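PDB 3CNO: ribosome biogenesis GTPase A from Thermotoga maritima, which probably acts as a GTPase that binds 23S rRNA and is required for a late step in assembly of the 50S ribosomal subunit. Local coordinates for residues A[105-110]-A[153-158]; A[23-28]-A[101-106]; A[50-55]-A[77-82]. All coordinates share one frame; numbering follows the deposited sequence.

Contact 1: A[105-110]-A[153-158]. With GDP (guanosine-5'-diphosphate), chain B.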
loop_
_atom_site.group_PDB
_atom_site.type_symbol
_atom_site.label_atom_id
_atom_site.label_comp_id
_atom_site.label_asym_id
_atom_site.label_seq_id
_atom_site.Cartn_x
_atom_site.Cartn_y
_atom_site.Cartn_z
ATOM N N VAL A 105 -6.131 -8.536 5.025
ATOM C CA VAL A 105 -4.816 -9.014 4.603
ATOM C C VAL A 105 -4.084 -8.000 3.712
ATOM O O VAL A 105 -4.705 -7.140 3.093
ATOM C CB VAL A 105 -4.899 -10.444 3.955
ATOM C CG1 VAL A 105 -5.507 -10.393 2.564
ATOM C CG2 VAL A 105 -3.523 -11.130 3.922
ATOM N N GLY A 106 -2.756 -8.101 3.683
ATOM C CA GLY A 106 -1.924 -7.277 2.813
ATOM C C GLY A 106 -0.448 -7.274 3.168
ATOM O O GLY A 106 -0.030 -7.860 4.169
ATOM N N VAL A 107 0.341 -6.608 2.325
ATOM C CA VAL A 107 1.755 -6.346 2.601
ATOM C C VAL A 107 1.924 -5.300 3.730
ATOM O O VAL A 107 0.978 -4.554 4.032
ATOM C CB VAL A 107 2.538 -5.961 1.297
ATOM C CG1 VAL A 107 2.380 -7.043 0.242
ATOM C CG2 VAL A 107 2.114 -4.583 0.734
ATOM N N PRO A 108 3.112 -5.256 4.382
ATOM C CA PRO A 108 3.326 -4.241 5.431
ATOM C C PRO A 108 3.043 -2.790 5.003
ATOM O O PRO A 108 3.275 -2.430 3.846
ATOM C CB PRO A 108 4.813 -4.397 5.778
ATOM C CG PRO A 108 5.121 -5.836 5.467
ATOM C CD PRO A 108 4.290 -6.138 4.229
ATOM N N ASN A 109 2.539 -2.006 5.961
ATOM C CA ASN A 109 2.379 -0.538 5.907
ATOM C C ASN A 109 1.367 0.038 4.905
ATOM O O ASN A 109 1.405 1.200 4.515
ATOM C CB ASN A 109 3.742 0.160 5.927
ATOM C CG ASN A 109 4.559 -0.227 7.175
ATOM O OD1 ASN A 109 4.077 -0.103 8.320
ATOM N ND2 ASN A 109 5.782 -0.725 6.957
ATOM N N THR A 110 0.394 -0.791 4.588
ATOM C CA THR A 110 -0.538 -0.539 3.528
ATOM C C THR A 110 -1.854 0.058 4.107
ATOM O O THR A 110 -2.729 0.540 3.369
ATOM C CB THR A 110 -0.671 -1.864 2.742
ATOM O OG1 THR A 110 -0.593 -1.633 1.326
ATOM C CG2 THR A 110 -1.877 -2.676 3.162
ATOM N N GLY A 153 -3.589 -10.263 8.700
ATOM C CA GLY A 153 -2.557 -11.134 8.147
ATOM C C GLY A 153 -1.558 -10.319 7.338
ATOM O O GLY A 153 -1.940 -9.603 6.408
ATOM N N ILE A 154 -0.279 -10.417 7.700
ATOM C CA ILE A 154 0.798 -9.682 7.020
ATOM C C ILE A 154 1.497 -10.560 5.984
ATOM O O ILE A 154 1.952 -11.670 6.278
ATOM C CB ILE A 154 1.821 -9.106 8.021
ATOM C CG1 ILE A 154 1.092 -8.398 9.179
ATOM C CG2 ILE A 154 2.801 -8.173 7.310
ATOM C CD1 ILE A 154 1.991 -7.941 10.294
ATOM N N LEU A 155 1.571 -10.062 4.762
ATOM C CA LEU A 155 2.072 -10.839 3.650
ATOM C C LEU A 155 3.455 -10.342 3.251
ATOM O O LEU A 155 3.650 -9.154 2.987
ATOM C CB LEU A 155 1.073 -10.784 2.481
ATOM C CG LEU A 155 1.112 -11.727 1.264
ATOM C CD1 LEU A 155 1.743 -11.056 0.037
ATOM C CD2 LEU A 155 1.754 -13.109 1.531
ATOM N N TYR A 156 4.409 -11.273 3.246
ATOM C CA TYR A 156 5.782 -11.028 2.812
ATOM C C TYR A 156 6.022 -11.729 1.486
ATOM O O TYR A 156 5.760 -12.924 1.343
ATOM C CB TYR A 156 6.780 -11.489 3.875
ATOM C CG TYR A 156 6.574 -10.773 5.183
ATOM C CD1 TYR A 156 7.127 -9.510 5.398
ATOM C CD2 TYR A 156 5.792 -11.336 6.194
ATOM C CE1 TYR A 156 6.921 -8.837 6.593
ATOM C CE2 TYR A 156 5.583 -10.673 7.388
ATOM C CZ TYR A 156 6.148 -9.424 7.580
ATOM O OH TYR A 156 5.947 -8.756 8.764
ATOM N N LYS A 157 6.504 -10.966 0.514
ATOM C CA LYS A 157 6.615 -11.444 -0.848
ATOM C C LYS A 157 8.038 -11.842 -1.182
ATOM O O LYS A 157 8.985 -11.267 -0.663
ATOM C CB LYS A 157 6.169 -10.358 -1.827
ATOM C CG LYS A 157 4.688 -10.084 -1.864
ATOM C CD LYS A 157 4.334 -9.515 -3.215
ATOM C CE LYS A 157 2.970 -8.897 -3.209
ATOM N NZ LYS A 157 2.579 -8.446 -4.564
ATOM N N ASN A 158 8.181 -12.837 -2.049
ATOM C CA ASN A 158 9.453 -13.072 -2.700
ATOM C C ASN A 158 9.673 -11.898 -3.630
ATOM O O ASN A 158 8.916 -11.701 -4.594
ATOM C CB ASN A 158 9.446 -14.380 -3.503
ATOM C CG ASN A 158 10.826 -14.742 -4.037
ATOM O OD1 ASN A 158 11.718 -15.135 -3.275
ATOM N ND2 ASN A 158 11.012 -14.606 -5.351
HETATM P PB GDP B . -0.172 -1.650 8.329
HETATM O O1B GDP B . -1.034 -2.071 9.489
HETATM O O2B GDP B . -0.767 -2.281 7.083
HETATM O O3B GDP B . 1.244 -2.172 8.415
HETATM O O3A GDP B . -0.157 -0.057 8.157
HETATM P PA GDP B . -0.647 1.095 9.157
HETATM O O1A GDP B . -2.131 1.107 9.427
HETATM O O2A GDP B . 0.176 1.098 10.421
HETATM O "O5'" GDP B . -0.302 2.385 8.281
HETATM C "C5'" GDP B . 1.015 2.549 7.765
HETATM C "C4'" GDP B . 1.255 4.022 7.486
HETATM O "O4'" GDP B . 0.342 4.493 6.498
HETATM C "C3'" GDP B . 1.036 4.878 8.716
HETATM O "O3'" GDP B . 2.027 5.915 8.697
HETATM C "C2'" GDP B . -0.334 5.479 8.518
HETATM O "O2'" GDP B . -0.421 6.713 9.236
HETATM C "C1'" GDP B . -0.414 5.594 6.998
HETATM N N9 GDP B . -1.757 5.427 6.393
HETATM C C8 GDP B . -2.633 4.424 6.589
HETATM N N7 GDP B . -3.747 4.596 5.833
HETATM C C5 GDP B . -3.586 5.730 5.127
HETATM C C6 GDP B . -4.374 6.507 4.141
HETATM O O6 GDP B . -5.504 6.125 3.774
HETATM N N1 GDP B . -3.830 7.633 3.647
HETATM C C2 GDP B . -2.616 8.081 4.030
HETATM N N2 GDP B . -2.143 9.222 3.486
HETATM N N3 GDP B . -1.848 7.426 4.932
HETATM C C4 GDP B . -2.273 6.272 5.498
#
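G106 O accepts the amide hydrogen of L155, with L155 N 2.8 Å away, and I154 CA adds a weaker C-H...O contact to the same oxygen. The amide approaches from above the carbonyl plane. Two elements of a P-loop GTPase meet here: strand 101-106 runs into the Walker A loop at G106, and strand 147-154 carries, next to its last residue, G153, the glycine of the DxxG (G3) motif. The strands are parallel neighbours, and G106 N donates to G153 O at 3.2 Å, which fixes G106 through both its N-H and its C=O. Glycine suits this position because its phi of 165° is hard for other residues to adopt and a CB would be crowded by T110 CG2.

Past the bridges, V107 CA lies 3.4 Å from L155 O in another C-H...O contact. V107 CG1 meets L155 CD1 and also K157 CE, while the ammonium of K157 bonds to A36 O. P108 sets CD 3.3 Å from L155 O, and its CG touches both I154 CG2 (3.8 Å) and Y156 CE1 (3.7 Å). The tyrosine CB points away, but CG stands opposite the carbonyl carbon (chi1 -60°), which swings CE1 back to the proline. P108 also occupies the first corner of a type II turn from V107 to T110, a place suited to its fixed phi. With a glycine in place of P108, I154 and Y156 would probably lose their shared apolar partner and the turn would be freer to flex. That turn directs N109 N to GDP O3B at 2.8 Å and T110 N to GDP O2B.

Contact 2: A[23-28]-A[101-106]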
loop_
_atom_site.group_PDB
_atom_site.type_symbol
_atom_site.label_atom_id
_atom_site.label_comp_id
_atom_site.label_asym_id
_atom_site.label_seq_id
_atom_site.Cartn_x
_atom_site.Cartn_y
_atom_site.Cartn_z
ATOM N N ASN A 23 -14.515 -16.653 5.908
ATOM C CA ASN A 23 -15.173 -16.858 4.610
ATOM C C ASN A 23 -15.066 -15.624 3.714
ATOM O O ASN A 23 -15.399 -15.669 2.520
ATOM C CB ASN A 23 -16.654 -17.237 4.798
ATOM C CG ASN A 23 -17.437 -16.207 5.612
ATOM O OD1 ASN A 23 -17.190 -14.995 5.526
ATOM N ND2 ASN A 23 -18.396 -16.690 6.402
ATOM N N THR A 24 -14.630 -14.517 4.316
ATOM C CA THR A 24 -14.447 -13.244 3.620
ATOM C C THR A 24 -13.028 -12.737 3.847
ATOM O O THR A 24 -12.471 -12.892 4.939
ATOM C CB THR A 24 -15.494 -12.190 4.076
ATOM O OG1 THR A 24 -16.810 -12.729 3.897
ATOM C CG2 THR A 24 -15.381 -10.891 3.270
ATOM N N VAL A 25 -12.444 -12.158 2.800
ATOM C CA VAL A 25 -11.118 -11.537 2.874
ATOM C C VAL A 25 -11.136 -10.103 2.339
ATOM O O VAL A 25 -11.678 -9.828 1.262
ATOM C CB VAL A 25 -10.062 -12.384 2.133
ATOM C CG1 VAL A 25 -8.862 -11.536 1.708
ATOM C CG2 VAL A 25 -9.618 -13.538 3.009
ATOM N N VAL A 26 -10.559 -9.182 3.106
ATOM C CA VAL A 26 -10.397 -7.820 2.612
ATOM C C VAL A 26 -8.923 -7.589 2.307
ATOM O O VAL A 26 -8.088 -7.563 3.206
ATOM C CB VAL A 26 -10.962 -6.755 3.573
ATOM C CG1 VAL A 26 -10.597 -5.370 3.082
ATOM C CG2 VAL A 26 -12.475 -6.909 3.717
ATOM N N GLU A 27 -8.622 -7.459 1.020
ATOM C CA GLU A 27 -7.255 -7.331 0.543
ATOM C C GLU A 27 -6.894 -5.850 0.476
ATOM O O GLU A 27 -7.368 -5.135 -0.414
ATOM C CB GLU A 27 -7.133 -7.981 -0.836
ATOM C CG GLU A 27 -5.709 -8.128 -1.322
ATOM C CD GLU A 27 -5.622 -8.661 -2.731
ATOM O OE1 GLU A 27 -4.556 -8.506 -3.346
ATOM O OE2 GLU A 27 -6.613 -9.233 -3.231
ATOM N N VAL A 28 -6.087 -5.393 1.434
ATOM C CA VAL A 28 -5.734 -3.987 1.541
ATOM C C VAL A 28 -4.495 -3.680 0.720
ATOM O O VAL A 28 -3.366 -3.989 1.126
ATOM C CB VAL A 28 -5.533 -3.533 3.010
ATOM C CG1 VAL A 28 -5.252 -2.016 3.068
ATOM C CG2 VAL A 28 -6.761 -3.895 3.860
ATOM N N ARG A 101 -17.269 -13.678 8.054
ATOM C CA ARG A 101 -16.171 -13.643 9.011
ATOM C C ARG A 101 -14.946 -13.216 8.225
ATOM O O ARG A 101 -14.641 -13.786 7.179
ATOM C CB ARG A 101 -15.990 -14.990 9.707
ATOM C CG ARG A 101 -17.020 -15.200 10.805
ATOM C CD ARG A 101 -17.198 -16.669 11.154
ATOM N NE ARG A 101 -16.439 -17.066 12.342
ATOM C CZ ARG A 101 -16.881 -16.979 13.595
ATOM N NH1 ARG A 101 -18.085 -16.493 13.861
ATOM N NH2 ARG A 101 -16.106 -17.384 14.592
ATOM N N VAL A 102 -14.274 -12.181 8.718
ATOM C CA VAL A 102 -13.373 -11.382 7.883
ATOM C C VAL A 102 -11.903 -11.408 8.302
ATOM O O VAL A 102 -11.560 -11.195 9.477
ATOM C CB VAL A 102 -13.852 -9.900 7.770
ATOM C CG1 VAL A 102 -13.060 -9.167 6.718
ATOM C CG2 VAL A 102 -15.349 -9.813 7.457
ATOM N N LEU A 103 -11.046 -11.657 7.308
ATOM C CA LEU A 103 -9.618 -11.405 7.430
ATOM C C LEU A 103 -9.225 -10.164 6.638
ATOM O O LEU A 103 -9.560 -10.031 5.451
ATOM C CB LEU A 103 -8.815 -12.619 6.953
ATOM C CG LEU A 103 -7.294 -12.481 6.805
ATOM C CD1 LEU A 103 -6.567 -12.306 8.148
ATOM C CD2 LEU A 103 -6.752 -13.676 6.047
ATOM N N ILE A 104 -8.526 -9.252 7.309
ATOM C CA ILE A 104 -7.887 -8.114 6.660
ATOM C C ILE A 104 -6.460 -8.524 6.310
ATOM O O ILE A 104 -5.668 -8.844 7.198
ATOM C CB ILE A 104 -7.856 -6.873 7.596
ATOM C CG1 ILE A 104 -9.237 -6.605 8.220
ATOM C CG2 ILE A 104 -7.304 -5.649 6.869
ATOM C CD1 ILE A 104 -10.371 -6.292 7.244
ATOM N N VAL A 105 -6.131 -8.536 5.025
ATOM C CA VAL A 105 -4.816 -9.014 4.603
ATOM C C VAL A 105 -4.084 -8.000 3.712
ATOM O O VAL A 105 -4.705 -7.140 3.093
ATOM C CB VAL A 105 -4.899 -10.444 3.955
ATOM C CG1 VAL A 105 -5.507 -10.393 2.564
ATOM C CG2 VAL A 105 -3.523 -11.130 3.922
ATOM N N GLY A 106 -2.756 -8.101 3.683
ATOM C CA GLY A 106 -1.924 -7.277 2.813
ATOM C C GLY A 106 -0.448 -7.274 3.168
ATOM O O GLY A 106 -0.030 -7.860 4.169
#
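N23 tucks CG between its backbone N and carbonyl carbon (chi1 56°), a rotation that helps lay OD1 2.9 Å from R101 N; I104 has CG1 opposite its carbonyl carbon (chi1 -49°), and a further bend at CG1 brings CD1 to 3.7 Å from V26 CB. At the first of these sites OD1 serves two donors, R101 N and the hydroxyl OG1 of T24, which reach it from opposite faces of the amide plane. R101 O is gripped twice as well, by N23 N and by T24 N. Asparagine fits here because its short amide can stand in for a backbone carbonyl just before the strand begins.

From T24 onward the two chains form a regular parallel pair at the centre of the P-loop GTPase sheet, with strand axes 22° apart. Backbone bonds alternate from one chain to the other, and the straightest joins V105 N to V26 O at 2.8 Å. Mostly beta-branched residues, well suited to extended chain, pack on both faces. On one, V25 CG1 presses on V105 CG1 at 3.6 Å; on the other, V26 CG2 lies 3.8 Å from V102 CG1. Farther along, V28 CG2 meets I104 CG2 at 3.5 Å, where helix 112-120 covers both residues. E27 sends its carboxylate outside the pair, to A39 N and R29.

The polar side-chain bond between the two segments thus lies at the entry to the strands; beyond it backbone bonds and hydrocarbon packing join the pair, up to G106, where the nucleotide-binding loop starts.

Contact 3: A[50-55]-A[77-82]. With GDP (guanosine-5'-diphosphate), chain B.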
loop_
_atom_site.group_PDB
_atom_site.type_symbol
_atom_site.label_atom_id
_atom_site.label_comp_id
_atom_site.label_asym_id
_atom_site.label_seq_id
_atom_site.Cartn_x
_atom_site.Cartn_y
_atom_site.Cartn_z
ATOM N N ILE A 50 -12.886 -8.879 -1.291
ATOM C CA ILE A 50 -12.988 -7.467 -1.618
ATOM C C ILE A 50 -11.588 -6.882 -1.809
ATOM O O ILE A 50 -10.720 -6.982 -0.921
ATOM C CB ILE A 50 -13.728 -6.679 -0.519
ATOM C CG1 ILE A 50 -15.118 -7.282 -0.277
ATOM C CG2 ILE A 50 -13.829 -5.202 -0.905
ATOM C CD1 ILE A 50 -15.603 -7.173 1.136
ATOM N N ILE A 51 -11.368 -6.286 -2.975
ATOM C CA ILE A 51 -10.141 -5.567 -3.215
ATOM C C ILE A 51 -10.338 -4.141 -2.744
ATOM O O ILE A 51 -11.174 -3.392 -3.279
ATOM C CB ILE A 51 -9.723 -5.579 -4.696
ATOM C CG1 ILE A 51 -9.381 -7.013 -5.141
ATOM C CG2 ILE A 51 -8.556 -4.581 -4.934
ATOM C CD1 ILE A 51 -9.142 -7.147 -6.649
ATOM N N LEU A 52 -9.553 -3.781 -1.740
ATOM C CA LEU A 52 -9.596 -2.463 -1.158
ATOM C C LEU A 52 -8.381 -1.664 -1.630
ATOM O O LEU A 52 -7.248 -1.967 -1.262
ATOM C CB LEU A 52 -9.650 -2.591 0.372
ATOM C CG LEU A 52 -9.921 -1.393 1.281
ATOM C CD1 LEU A 52 -10.477 -1.848 2.609
ATOM C CD2 LEU A 52 -8.645 -0.580 1.489
ATOM N N LEU A 53 -8.621 -0.658 -2.466
ATOM C CA LEU A 53 -7.568 0.268 -2.879
ATOM C C LEU A 53 -7.528 1.423 -1.867
ATOM O O LEU A 53 -8.410 2.275 -1.866
ATOM C CB LEU A 53 -7.794 0.775 -4.321
ATOM C CG LEU A 53 -7.936 -0.255 -5.468
ATOM C CD1 LEU A 53 -8.157 0.420 -6.836
ATOM C CD2 LEU A 53 -6.758 -1.255 -5.537
ATOM N N ASN A 54 -6.512 1.415 -1.000
ATOM C CA ASN A 54 -6.365 2.367 0.116
ATOM C C ASN A 54 -5.447 3.531 -0.211
ATOM O O ASN A 54 -4.694 3.479 -1.182
ATOM C CB ASN A 54 -5.801 1.650 1.347
ATOM C CG ASN A 54 -6.182 2.339 2.650
ATOM O OD1 ASN A 54 -7.169 3.064 2.720
ATOM N ND2 ASN A 54 -5.392 2.115 3.691
ATOM N N LYS A 55 -5.503 4.570 0.621
ATOM C CA LYS A 55 -4.650 5.751 0.503
ATOM C C LYS A 55 -4.937 6.536 -0.770
ATOM O O LYS A 55 -4.028 7.089 -1.394
ATOM C CB LYS A 55 -3.153 5.393 0.613
ATOM C CG LYS A 55 -2.812 4.532 1.808
ATOM C CD LYS A 55 -1.315 4.431 2.040
ATOM C CE LYS A 55 -1.026 3.651 3.318
ATOM N NZ LYS A 55 0.428 3.539 3.524
ATOM N N ARG A 77 -14.747 -7.519 -7.246
ATOM C CA ARG A 77 -15.357 -6.622 -6.282
ATOM C C ARG A 77 -14.241 -5.744 -5.748
ATOM O O ARG A 77 -13.240 -6.241 -5.236
ATOM C CB ARG A 77 -16.012 -7.434 -5.169
ATOM C CG ARG A 77 -16.939 -6.678 -4.256
ATOM C CD ARG A 77 -17.663 -7.673 -3.385
ATOM N NE ARG A 77 -18.064 -7.087 -2.108
ATOM C CZ ARG A 77 -18.511 -7.795 -1.074
ATOM N NH1 ARG A 77 -18.603 -9.109 -1.175
ATOM N NH2 ARG A 77 -18.852 -7.196 0.061
ATOM N N VAL A 78 -14.409 -4.437 -5.904
ATOM C CA VAL A 78 -13.353 -3.477 -5.629
ATOM C C VAL A 78 -13.938 -2.232 -4.962
ATOM O O VAL A 78 -15.024 -1.782 -5.319
ATOM C CB VAL A 78 -12.534 -3.120 -6.933
ATOM C CG1 VAL A 78 -13.405 -2.403 -7.990
ATOM C CG2 VAL A 78 -11.252 -2.319 -6.603
ATOM N N ILE A 79 -13.232 -1.715 -3.963
ATOM C CA ILE A 79 -13.601 -0.459 -3.309
ATOM C C ILE A 79 -12.359 0.424 -3.185
ATOM O O ILE A 79 -11.236 -0.046 -3.385
ATOM C CB ILE A 79 -14.297 -0.666 -1.921
ATOM C CG1 ILE A 79 -13.301 -1.131 -0.846
ATOM C CG2 ILE A 79 -15.508 -1.625 -2.039
ATOM C CD1 ILE A 79 -13.722 -0.759 0.568
ATOM N N THR A 80 -12.578 1.705 -2.899
ATOM C CA THR A 80 -11.507 2.656 -2.640
ATOM C C THR A 80 -11.832 3.395 -1.353
ATOM O O THR A 80 -12.998 3.617 -1.031
ATOM C CB THR A 80 -11.300 3.709 -3.788
ATOM O OG1 THR A 80 -12.424 4.596 -3.866
ATOM C CG2 THR A 80 -11.090 3.046 -5.130
ATOM N N THR A 81 -10.792 3.772 -0.617
ATOM C CA THR A 81 -10.978 4.435 0.653
ATOM C C THR A 81 -9.674 5.063 1.130
ATOM O O THR A 81 -8.647 4.931 0.483
ATOM C CB THR A 81 -11.568 3.461 1.718
ATOM O OG1 THR A 81 -11.985 4.214 2.860
ATOM C CG2 THR A 81 -10.563 2.396 2.126
ATOM N N HIS A 82 -9.735 5.758 2.256
ATOM C CA HIS A 82 -8.544 6.337 2.865
ATOM C C HIS A 82 -8.798 6.583 4.346
ATOM O O HIS A 82 -9.926 6.457 4.813
ATOM C CB HIS A 82 -8.097 7.623 2.151
ATOM C CG HIS A 82 -9.102 8.733 2.214
ATOM N ND1 HIS A 82 -9.006 9.775 3.115
ATOM C CD2 HIS A 82 -10.218 8.966 1.482
ATOM C CE1 HIS A 82 -10.032 10.590 2.947
ATOM N NE2 HIS A 82 -10.779 10.124 1.961
HETATM P PB GDP B . -0.172 -1.650 8.329
HETATM O O1B GDP B . -1.034 -2.071 9.489
HETATM O O2B GDP B . -0.767 -2.281 7.083
HETATM O O3B GDP B . 1.244 -2.172 8.415
HETATM O O3A GDP B . -0.157 -0.057 8.157
HETATM P PA GDP B . -0.647 1.095 9.157
HETATM O O1A GDP B . -2.131 1.107 9.427
HETATM O O2A GDP B . 0.176 1.098 10.421
HETATM O "O5'" GDP B . -0.302 2.385 8.281
HETATM C "C5'" GDP B . 1.015 2.549 7.765
HETATM C "C4'" GDP B . 1.255 4.022 7.486
HETATM O "O4'" GDP B . 0.342 4.493 6.498
HETATM C "C3'" GDP B . 1.036 4.878 8.716
HETATM O "O3'" GDP B . 2.027 5.915 8.697
HETATM C "C2'" GDP B . -0.334 5.479 8.518
HETATM O "O2'" GDP B . -0.421 6.713 9.236
HETATM C "C1'" GDP B . -0.414 5.594 6.998
HETATM N N9 GDP B . -1.757 5.427 6.393
HETATM C C8 GDP B . -2.633 4.424 6.589
HETATM N N7 GDP B . -3.747 4.596 5.833
HETATM C C5 GDP B . -3.586 5.730 5.127
HETATM C C6 GDP B . -4.374 6.507 4.141
HETATM O O6 GDP B . -5.504 6.125 3.774
HETATM N N1 GDP B . -3.830 7.633 3.647
HETATM C C2 GDP B . -2.616 8.081 4.030
HETATM N N2 GDP B . -2.143 9.222 3.486
HETATM N N3 GDP B . -1.848 7.426 4.932
HETATM C C4 GDP B . -2.273 6.272 5.498
#
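I50 lies over one face of the R77 guanidinium, its CG1 3.4 Å above the plane and offset toward the rim, with CD1 3.4 Å from R77 NH2. R77 leaves its backbone with CG opposite N (chi1 -167°) and stays extended to NE, which brings one face of the flat group against the isoleucine; NH1 then forms a salt bridge to E48 and NH2 bonds to L94 O.

The backbones pair in parallel, I79 N donating to I51 O at 2.7 Å and L53 N to I79 O at 2.8 Å. On one face I51 CG2 and L53 CG both touch V78 CG2; on the other, L52 CG packs on I79 CD1, and L52 CD2 reaches T81 CG2 at 3.6 Å.

The strand ends at N54, and K55 follows it; both belong to the NKxD (G4) motif and reach the nucleotide site. The alkyl chain of K55 runs over the guanine, CG 3.4 Å from GDP C6, while NZ bonds to GDP O4'. A long aliphatic residue with a charged end serves both tasks. The polar ends of N54 and K55 also bond to the loop at N109 and T110, and across the contact H82 CA comes within 3.2 Å of GDP O6.

Together the segments close a beta-alpha-beta unit at the edge of the sheet: helix 61-72 packs on I51, L53, V78 and T80, helix 87-94 on I79 and T81, and strand 24-30 pairs with the inner strand.

How the contacts relate
All three contacts belong to one sheet, whose parallel strands point their C-terminal ends toward the nucleotide side. Contacts 1 and 2 share V105 and G106 on strand 101-106, and G153 N lies 2.9 Å from I104 O where they adjoin. Contact 3 continues the sheet on the other side of contact 2: E27 O is 2.9 Å from L52 N, and V26 CG1 packs on L52 CD1. The centres of contacts 1 and 3 are about 15 Å apart, yet they meet at the nucleotide, with N109 O 2.7 Å from K55 NZ and T110 O 3.1 Å from N54 ND2. Contact 1 thus serves the phosphates, contact 3 the base and ribose, and contact 2 links their strands.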